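Local coordinates for carbohydrate kinase, FGGY (Novosphingobium aromaticivorans, PDB 3H6E), which probably works as a sugar kinase of the FGGY family, transferring a phosphate group to a carbohydrate substrate, at residues Pro68-Ile72 against Leu221-Gln226; Thr8-Asp12 against Ser21-Leu25; Ala153-Ala157 against Val227-Leu231; Leu30-Val34 against Val60-Tyr64. All blocks are in the same frame, centred on the assembly; numbering follows the deposited sequence.

Contact 1: residues Pro68-Ile72 against Leu221-Gln226; sequences PVTTI and LSPDVQ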
# COMPACT_ATOMS: atom_id res chain seq x y z
N PRO A 68 -6.78 5.01 -29.95
CA PRO A 68 -5.79 6.09 -30.03
C PRO A 68 -4.89 6.13 -28.81
O PRO A 68 -4.90 7.13 -28.07
CB PRO A 68 -6.66 7.36 -30.06
CG PRO A 68 -8.05 6.89 -30.34
CD PRO A 68 -8.14 5.53 -29.75
N VAL A 69 -4.12 5.07 -28.58
CA VAL A 69 -3.28 4.98 -27.40
C VAL A 69 -1.98 5.78 -27.53
O VAL A 69 -1.20 5.58 -28.47
CB VAL A 69 -2.96 3.51 -27.04
CG1 VAL A 69 -2.16 3.44 -25.75
CG2 VAL A 69 -4.25 2.71 -26.93
N THR A 70 -1.77 6.69 -26.59
CA THR A 70 -0.62 7.58 -26.63
C THR A 70 0.28 7.44 -25.41
O THR A 70 1.36 8.03 -25.35
CB THR A 70 -1.06 9.05 -26.77
OG1 THR A 70 -1.88 9.41 -25.65
CG2 THR A 70 -1.83 9.26 -28.06
N THR A 71 -0.17 6.67 -24.42
CA THR A 71 0.59 6.48 -23.19
C THR A 71 0.23 5.19 -22.47
O THR A 71 -0.94 4.82 -22.37
CB THR A 71 0.39 7.66 -22.22
OG1 THR A 71 0.87 8.88 -22.81
CG2 THR A 71 1.15 7.42 -20.92
N ILE A 72 1.26 4.51 -21.96
CA ILE A 72 1.08 3.40 -21.03
C ILE A 72 1.81 3.72 -19.73
O ILE A 72 2.94 4.21 -19.76
CB ILE A 72 1.64 2.08 -21.58
CG1 ILE A 72 1.04 1.75 -22.94
CG2 ILE A 72 1.39 0.94 -20.61
CD1 ILE A 72 1.64 0.52 -23.58
N LEU A 221 -0.09 -1.67 -31.55
CA LEU A 221 -0.06 -0.32 -31.00
C LEU A 221 0.98 0.52 -31.73
O LEU A 221 1.96 -0.02 -32.25
CB LEU A 221 0.24 -0.35 -29.50
CG LEU A 221 -0.84 -0.93 -28.58
CD1 LEU A 221 -0.31 -1.09 -27.17
CD2 LEU A 221 -2.09 -0.05 -28.59
N SER A 222 0.76 1.83 -31.78
CA SER A 222 1.67 2.72 -32.48
C SER A 222 3.04 2.73 -31.83
O SER A 222 3.15 2.68 -30.61
CB SER A 222 1.10 4.14 -32.52
OG SER A 222 2.08 5.05 -32.99
N PRO A 223 4.10 2.79 -32.66
CA PRO A 223 5.47 2.87 -32.15
C PRO A 223 5.68 4.16 -31.36
O PRO A 223 6.67 4.30 -30.64
CB PRO A 223 6.32 2.91 -33.43
CG PRO A 223 5.44 2.33 -34.49
CD PRO A 223 4.06 2.75 -34.13
N ASP A 224 4.73 5.09 -31.49
CA ASP A 224 4.81 6.38 -30.81
C ASP A 224 4.32 6.31 -29.36
O ASP A 224 4.51 7.26 -28.60
CB ASP A 224 4.00 7.43 -31.58
CG ASP A 224 4.72 7.92 -32.82
OD1 ASP A 224 5.90 8.31 -32.70
OD2 ASP A 224 4.10 7.91 -33.91
N VAL A 225 3.70 5.20 -29.00
CA VAL A 225 3.21 5.02 -27.63
C VAL A 225 4.34 5.27 -26.65
O VAL A 225 5.46 4.78 -26.84
CB VAL A 225 2.65 3.60 -27.40
CG1 VAL A 225 2.29 3.40 -25.93
CG2 VAL A 225 1.44 3.36 -28.28
N GLN A 226 4.06 6.05 -25.61
CA GLN A 226 5.06 6.37 -24.60
C GLN A 226 4.82 5.61 -23.30
O GLN A 226 3.71 5.57 -22.78
CB GLN A 226 5.10 7.87 -24.34
CG GLN A 226 5.48 8.71 -25.55
CD GLN A 226 6.88 8.39 -26.07
OE1 GLN A 226 7.18 8.63 -27.24
NE2 GLN A 226 7.72 7.85 -25.21

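Contact 2: residues Thr8-Asp12 against Ser21-Leu25; sequences TIVID and SLWDL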
# COMPACT_ATOMS: atom_id res chain seq x y z
N THR A 8 -4.93 5.72 -23.49
CA THR A 8 -4.05 5.41 -22.36
C THR A 8 -4.32 4.03 -21.77
O THR A 8 -5.45 3.54 -21.79
CB THR A 8 -4.17 6.46 -21.26
OG1 THR A 8 -5.55 6.66 -20.95
CG2 THR A 8 -3.57 7.78 -21.73
N ILE A 9 -3.27 3.39 -21.26
CA ILE A 9 -3.38 2.04 -20.73
C ILE A 9 -2.56 1.86 -19.45
O ILE A 9 -1.37 2.18 -19.41
CB ILE A 9 -2.90 1.00 -21.76
CG1 ILE A 9 -3.79 1.05 -23.02
CG2 ILE A 9 -2.90 -0.39 -21.15
CD1 ILE A 9 -3.22 0.30 -24.21
N VAL A 10 -3.22 1.35 -18.41
CA VAL A 10 -2.55 1.10 -17.15
C VAL A 10 -2.38 -0.40 -16.92
O VAL A 10 -3.34 -1.16 -17.00
CB VAL A 10 -3.33 1.69 -15.97
CG1 VAL A 10 -2.52 1.57 -14.69
CG2 VAL A 10 -3.70 3.15 -16.25
N ILE A 11 -1.15 -0.82 -16.64
CA ILE A 11 -0.89 -2.21 -16.29
C ILE A 11 -0.61 -2.32 -14.79
O ILE A 11 0.41 -1.83 -14.31
CB ILE A 11 0.29 -2.80 -17.09
CG1 ILE A 11 1.26 -1.69 -17.48
CG2 ILE A 11 -0.22 -3.49 -18.34
CD1 ILE A 11 2.21 -2.08 -18.59
N ASP A 12 -1.53 -2.95 -14.07
CA ASP A 12 -1.41 -3.07 -12.62
C ASP A 12 -1.14 -4.50 -12.21
O ASP A 12 -2.07 -5.27 -11.93
CB ASP A 12 -2.67 -2.55 -11.93
CG ASP A 12 -2.48 -2.37 -10.44
OD1 ASP A 12 -1.58 -3.02 -9.87
OD2 ASP A 12 -3.24 -1.58 -9.83
N SER A 21 -5.97 -2.08 -18.05
CA SER A 21 -7.12 -1.19 -18.17
C SER A 21 -6.97 -0.13 -19.25
O SER A 21 -5.89 0.44 -19.43
CB SER A 21 -7.40 -0.53 -16.82
OG SER A 21 -6.23 0.05 -16.28
N LEU A 22 -8.06 0.14 -19.95
CA LEU A 22 -8.07 1.13 -21.03
C LEU A 22 -8.95 2.32 -20.65
O LEU A 22 -10.13 2.15 -20.36
CB LEU A 22 -8.59 0.50 -22.32
CG LEU A 22 -8.68 1.42 -23.54
CD1 LEU A 22 -7.30 1.66 -24.14
CD2 LEU A 22 -9.62 0.82 -24.57
N TRP A 23 -8.37 3.52 -20.67
CA TRP A 23 -9.08 4.72 -20.24
C TRP A 23 -9.13 5.78 -21.34
O TRP A 23 -8.36 5.74 -22.29
CB TRP A 23 -8.41 5.30 -18.99
CG TRP A 23 -8.33 4.34 -17.84
CD1 TRP A 23 -7.58 3.20 -17.78
CD2 TRP A 23 -9.01 4.45 -16.59
NE1 TRP A 23 -7.77 2.59 -16.56
CE2 TRP A 23 -8.64 3.33 -15.82
CE3 TRP A 23 -9.91 5.38 -16.05
CZ2 TRP A 23 -9.13 3.12 -14.53
CZ3 TRP A 23 -10.39 5.17 -14.77
CH2 TRP A 23 -10.00 4.05 -14.03
N ASP A 24 -10.04 6.73 -21.19
CA ASP A 24 -10.12 7.86 -22.11
C ASP A 24 -9.54 9.13 -21.48
O ASP A 24 -9.31 9.19 -20.27
CB ASP A 24 -11.55 8.09 -22.60
CG ASP A 24 -12.51 8.45 -21.48
OD1 ASP A 24 -12.09 9.10 -20.51
OD2 ASP A 24 -13.70 8.08 -21.58
N LEU A 25 -9.32 10.14 -22.31
CA LEU A 25 -8.64 11.36 -21.88
C LEU A 25 -9.42 12.14 -20.83
O LEU A 25 -8.94 13.14 -20.31
CB LEU A 25 -8.37 12.25 -23.10
CG LEU A 25 -7.91 11.48 -24.34
CD1 LEU A 25 -8.24 12.26 -25.61
CD2 LEU A 25 -6.43 11.14 -24.27

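Contact 3: residues Ala153-Ala157 against Val227-Leu231; sequences AQYWA and VLAGL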
# COMPACT_ATOMS: atom_id res chain seq x y z
N ALA A 153 7.65 -2.87 -10.62
CA ALA A 153 6.85 -1.99 -11.45
C ALA A 153 7.62 -1.51 -12.68
O ALA A 153 7.11 -1.53 -13.80
CB ALA A 153 6.36 -0.79 -10.64
N GLN A 154 8.87 -1.09 -12.47
CA GLN A 154 9.70 -0.58 -13.55
C GLN A 154 10.12 -1.70 -14.49
O GLN A 154 10.49 -1.44 -15.64
CB GLN A 154 10.94 0.13 -13.00
CG GLN A 154 10.65 1.51 -12.45
CD GLN A 154 9.56 1.49 -11.39
OE1 GLN A 154 8.49 2.05 -11.58
NE2 GLN A 154 9.84 0.82 -10.28
N TYR A 155 10.08 -2.93 -14.00
CA TYR A 155 10.50 -4.06 -14.83
C TYR A 155 9.62 -4.13 -16.06
O TYR A 155 10.08 -4.44 -17.16
CB TYR A 155 10.42 -5.39 -14.08
CG TYR A 155 10.45 -6.55 -15.04
CD1 TYR A 155 11.64 -6.94 -15.64
CD2 TYR A 155 9.28 -7.21 -15.40
CE1 TYR A 155 11.67 -7.99 -16.54
CE2 TYR A 155 9.31 -8.26 -16.31
CZ TYR A 155 10.51 -8.64 -16.87
OH TYR A 155 10.56 -9.69 -17.77
N TRP A 156 8.35 -3.82 -15.87
CA TRP A 156 7.39 -3.92 -16.95
C TRP A 156 7.53 -2.77 -17.93
O TRP A 156 7.24 -2.91 -19.11
CB TRP A 156 5.98 -4.02 -16.36
CG TRP A 156 5.83 -5.28 -15.58
CD1 TRP A 156 5.75 -5.41 -14.23
CD2 TRP A 156 5.82 -6.61 -16.12
NE1 TRP A 156 5.66 -6.74 -13.88
CE2 TRP A 156 5.70 -7.50 -15.03
CE3 TRP A 156 5.88 -7.14 -17.41
CZ2 TRP A 156 5.64 -8.88 -15.19
CZ3 TRP A 156 5.83 -8.51 -17.57
CH2 TRP A 156 5.71 -9.37 -16.47
N ALA A 157 8.01 -1.63 -17.43
CA ALA A 157 8.28 -0.48 -18.29
C ALA A 157 9.54 -0.70 -19.14
O ALA A 157 9.78 0.02 -20.09
CB ALA A 157 8.39 0.80 -17.47
N VAL A 227 5.88 5.00 -22.78
CA VAL A 227 5.79 4.30 -21.51
C VAL A 227 6.33 5.18 -20.39
O VAL A 227 7.37 5.82 -20.54
CB VAL A 227 6.57 2.98 -21.54
CG1 VAL A 227 6.33 2.21 -20.25
CG2 VAL A 227 6.16 2.15 -22.75
N LEU A 228 5.61 5.21 -19.27
CA LEU A 228 6.05 5.98 -18.11
C LEU A 228 6.79 5.09 -17.13
O LEU A 228 6.67 3.87 -17.18
CB LEU A 228 4.86 6.66 -17.43
CG LEU A 228 4.53 8.08 -17.90
CD1 LEU A 228 4.91 8.28 -19.36
CD2 LEU A 228 3.06 8.41 -17.65
N ALA A 229 7.57 5.70 -16.24
CA ALA A 229 8.30 4.95 -15.23
C ALA A 229 7.35 4.07 -14.43
O ALA A 229 7.60 2.87 -14.26
CB ALA A 229 9.05 5.90 -14.30
N GLY A 230 6.26 4.65 -13.97
CA GLY A 230 5.28 3.92 -13.19
C GLY A 230 5.58 4.02 -11.71
O GLY A 230 6.46 4.78 -11.30
N LEU A 231 4.85 3.26 -10.90
CA LEU A 231 4.98 3.36 -9.45
C LEU A 231 4.51 2.13 -8.70
O LEU A 231 4.07 1.14 -9.29
CB LEU A 231 4.23 4.59 -8.94
CG LEU A 231 2.84 4.85 -9.52
CD1 LEU A 231 1.84 3.80 -9.07
CD2 LEU A 231 2.36 6.24 -9.13

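Contact 4: residues Leu30-Val34 against Val60-Tyr64; sequences LDRQV and VLSRY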
# COMPACT_ATOMS: atom_id res chain seq x y z
N LEU A 30 -12.71 2.47 -20.01
CA LEU A 30 -13.40 1.92 -21.17
C LEU A 30 -13.44 0.39 -21.13
O LEU A 30 -14.36 -0.23 -21.67
CB LEU A 30 -12.72 2.38 -22.46
CG LEU A 30 -12.44 3.88 -22.54
CD1 LEU A 30 -11.70 4.23 -23.83
CD2 LEU A 30 -13.73 4.68 -22.43
N ASP A 31 -12.44 -0.21 -20.50
CA ASP A 31 -12.34 -1.66 -20.44
C ASP A 31 -11.33 -2.09 -19.38
O ASP A 31 -10.44 -1.34 -19.00
CB ASP A 31 -11.93 -2.22 -21.81
CG ASP A 31 -12.16 -3.71 -21.92
OD1 ASP A 31 -13.27 -4.16 -21.55
OD2 ASP A 31 -11.25 -4.43 -22.39
N ARG A 32 -11.49 -3.32 -18.90
CA ARG A 32 -10.59 -3.88 -17.90
C ARG A 32 -10.47 -5.38 -18.09
O ARG A 32 -11.45 -6.08 -18.32
CB ARG A 32 -11.10 -3.56 -16.50
CG ARG A 32 -10.31 -4.20 -15.37
CD ARG A 32 -10.60 -3.50 -14.05
NE ARG A 32 -10.47 -4.39 -12.90
CZ ARG A 32 -11.49 -5.05 -12.35
NH1 ARG A 32 -12.71 -4.91 -12.86
NH2 ARG A 32 -11.30 -5.84 -11.31
N GLN A 33 -9.24 -5.88 -18.01
CA GLN A 33 -8.96 -7.30 -18.11
C GLN A 33 -8.17 -7.75 -16.89
O GLN A 33 -7.11 -7.19 -16.59
CB GLN A 33 -8.19 -7.60 -19.40
CG GLN A 33 -9.02 -7.45 -20.67
CD GLN A 33 -9.91 -8.65 -20.93
OE1 GLN A 33 -9.42 -9.78 -21.03
NE2 GLN A 33 -11.21 -8.41 -21.05
N VAL A 34 -8.68 -8.75 -16.19
CA VAL A 34 -8.04 -9.21 -14.97
C VAL A 34 -7.62 -10.68 -15.06
O VAL A 34 -7.90 -11.35 -16.06
CB VAL A 34 -8.94 -9.02 -13.74
CG1 VAL A 34 -9.64 -7.67 -13.82
CG2 VAL A 34 -9.95 -10.15 -13.65
N VAL A 60 -3.73 -9.20 -24.21
CA VAL A 60 -4.72 -8.18 -23.88
C VAL A 60 -4.38 -6.83 -24.49
O VAL A 60 -5.27 -6.07 -24.87
CB VAL A 60 -4.91 -8.05 -22.35
CG1 VAL A 60 -3.56 -7.96 -21.66
CG2 VAL A 60 -5.78 -6.85 -22.00
N LEU A 61 -3.09 -6.53 -24.60
CA LEU A 61 -2.65 -5.29 -25.24
C LEU A 61 -3.04 -5.28 -26.72
O LEU A 61 -3.37 -4.23 -27.27
CB LEU A 61 -1.14 -5.10 -25.10
CG LEU A 61 -0.63 -4.47 -23.80
CD1 LEU A 61 0.84 -4.14 -23.94
CD2 LEU A 61 -1.43 -3.23 -23.45
N SER A 62 -3.00 -6.46 -27.34
CA SER A 62 -3.38 -6.59 -28.74
C SER A 62 -4.83 -6.17 -28.95
O SER A 62 -5.20 -5.64 -29.99
CB SER A 62 -3.18 -8.03 -29.23
OG SER A 62 -1.81 -8.37 -29.29
N ARG A 63 -5.66 -6.40 -27.93
CA ARG A 63 -7.09 -6.12 -28.01
C ARG A 63 -7.40 -4.64 -28.19
O ARG A 63 -8.44 -4.28 -28.75
CB ARG A 63 -7.81 -6.66 -26.77
CG ARG A 63 -7.64 -8.16 -26.57
CD ARG A 63 -8.66 -8.71 -25.58
NE ARG A 63 -8.52 -10.16 -25.42
CZ ARG A 63 -7.77 -10.73 -24.48
NH1 ARG A 63 -7.70 -12.06 -24.41
NH2 ARG A 63 -7.09 -9.99 -23.62
N TYR A 64 -6.50 -3.77 -27.73
CA TYR A 64 -6.74 -2.33 -27.79
C TYR A 64 -5.97 -1.66 -28.93
O TYR A 64 -5.51 -0.53 -28.79
CB TYR A 64 -6.37 -1.66 -26.46
CG TYR A 64 -6.92 -2.36 -25.24
CD1 TYR A 64 -8.25 -2.22 -24.87
CD2 TYR A 64 -6.10 -3.14 -24.43
CE1 TYR A 64 -8.76 -2.85 -23.75
CE2 TYR A 64 -6.60 -3.77 -23.30
CZ TYR A 64 -7.92 -3.63 -22.97
OH TYR A 64 -8.42 -4.26 -21.85

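Contact 1: residues Pro68-Ile72 against Leu221-Gln226
The backbone N of Ile72 gives a nearly straight hydrogen bond to Gln226 O, 2.8 Å long with 168° at the hydrogen. The same oxygen also receives a CA-H...O contact from Thr71 CA at 3.3 Å, so one carbonyl holds two successive residues of the facing segment. This is a parallel bridge, Thr71 beside Gln226, at the point where strands 71-76 and 226-232 begin to run together in the central sheet of the actin-like (ribonuclease H-like) N-terminal half. The bridge is looser at its entrance, where Gln226 N reaches Thr70 O by a weak bond of 3.4 Å. Thr70 O is also met by the hydroxyl of Thr71, which comes from above the carbonyl plane and not along a lone pair. The Gln226 side chain packs on Thr207 and Ala210 of strand 207-210.

Beside the bridge, apolar branches join the two segments. Val225 sets CG1 anti to its backbone N (chi1 174°), and this methyl lies 3.6 Å from Ile72 CG1, the two side chains meeting at a slant. Its other methyl, CG2, rests 3.5 Å from Val69 O. Farther out, Leu221 CD2 touches Val69 CG2 at 3.9 Å, and Ile9 and Leu211 add to the same apolar cluster. Val225 is placed by the type I turn from Ser222, which its own N closes by bonding to Ser222 O. Within that turn Ser222 OG accepts from Asp224 N at 3.0 Å, forming an ST turn.

Contact 2: residues Thr8-Asp12 against Ser21-Leu25
Thr8-Asp12 and Ser21-Leu25 form an antiparallel hairpin ladder, the short strands 9-12 and 21-23 running 154° apart in direction with axes 4.9 Å from each other at closest. Ile9 and Leu22 make a non-hydrogen-bonded pair; Val10 and Ser21 make a hydrogen-bonded one, each N reaching the other's O at 3.0 Å. Two residues along, beyond the Ile9-Leu22 pair, Trp23 N bonds to Thr8 O.

On the Val10 face, Ser21 is a polar relay. Its OG lies between backbone N and carbonyl carbon (chi1 51°), which brings it to Val10 O at 3.2 Å, so that oxygen is held by both the N-H and the hydroxyl of one residue. The same OG accepts from Trp23 NE1 at 3.0 Å, lying almost exactly in the indole plane. With an alanine at Ser21, the indole N-H would probably be left without this acceptor and the ring less firmly fixed in rotation. Val10 CG2 comes obliquely to the indole, 4.1 Å from NE1. On the other face, Leu22 CD1 touches Ile9 CG1 at 3.7 Å. At the Trp23 end of the ladder, Thr8 OG1 bonds weakly to Trp23 O.

Strand 71-76 runs parallel to 9-13 on its far edge, strand 29-36 borders 17-23, and Leu430 of helix 430-433 packs on Val10 and Trp23.

Contact 3: residues Ala153-Ala157 against Val227-Leu231
Ala157 supplies the apolar part of this helix-on-strand contact: its CB lies 3.7 Å from Val227 CG1, the methyl that chi1 of -174° sets anti to the backbone N. Pro74 of the neighbouring strand 71-76 touches both residues.

A second kind of contact sets alanine methyls against backbone oxygens. Ala157 CB is 3.5 Å from Leu228 O, and Ala153 CB, one turn earlier in helix 152-159, is 3.3 Å from Leu231 O. The helix thus straddles the place where strand 226-232 of the ribonuclease H-like sheet is interrupted around Ala229 and Gly230. Gly230 has phi of 92°, where a side chain would be jammed against Ala229 O.

The polar element is Gln154. Its chain bends at chi2 (55°) and folds its amide over this break, with CG 3.8 Å and CD 3.7 Å from Ala229 O. A leucine in place of Gln154 would probably put hydrocarbon where the amide now lies beside Ala229 O, taking a polar neighbour from that carbonyl. Trp156, turned away from the strand, packs on Thr53 and Leu57 of helix 50-63.

The helix meets the strand largely through carbonyl oxygens, and small methyls at Ala153 and Ala157, with one amide at the break, are what lies against them.

Contact 4: residues Leu30-Val34 against Val60-Tyr64
Asp31 and Gln33, on the outermost strand 29-36 of the N-terminal sheet, meet Val60, Arg63 and Tyr64 at the end of helix 50-63, which belongs to the beta-alpha-beta crossover from that strand to the parallel, non-adjacent strand 71-76. A classic beta bulge, in which Leu30 and Asp31 both face Leu22 of the adjacent strand 17-23, precedes Gln33 in this edge.

The clear polar link is a hydrogen bond from Tyr64 OH to Asp31 OD2, 2.9 Å long. It reaches the carboxylate on its anti side, 31° out of the carboxylate plane. Asp31 keeps CG anti to the backbone N (chi1 -164°), which extends the acid to the edge of the phenol: CG lies in the ring plane, and OD2 is also 3.2 Å from Tyr64 CE1. The two flat groups are turned 61° against each other. Tyr64 thereby spans from the helix end to the strand, while its ring packs on Leu22.

From the strand, Gln33 lies against both Tyr64 and Val60. Its CG is 3.5 Å from Tyr64 OH and 3.6 Å from Val60 CG2, glutamine and valine lying alongside, running opposite ways. The chain then bends at chi2 and brings OE1 over one face of the Arg63 guanidinium. There Gln33 OE1 is 3.5 Å from Arg63 NH2, at too poor an angle for a hydrogen bond. The edge of the same guanidinium is met, in its plane, by Val60 CG2.

All four contacts belong to one sheet of the N-terminal half, contacts 1 and 2 joining its strands and contacts 3 and 4 packing helices on it. Contact 2 joins its first two strands, and contact 1 lies one strand farther on, centres 11 Å apart: Thr71 O probably bonds to Ile9 N at 3.0 Å. Contact 3 continues the strand begun in contact 1, with Ile72 O 2.9 Å from Leu228 N. Contact 4 borders contact 2 at 9 Å between centres, where Leu22 packs on Tyr64. Contacts 3 and 4 do not touch, their centres about 18 Å apart. In actin-like ATPases the turn closing the hairpin of contact 2 is a phosphate-binding loop, so it probably lies near the active site.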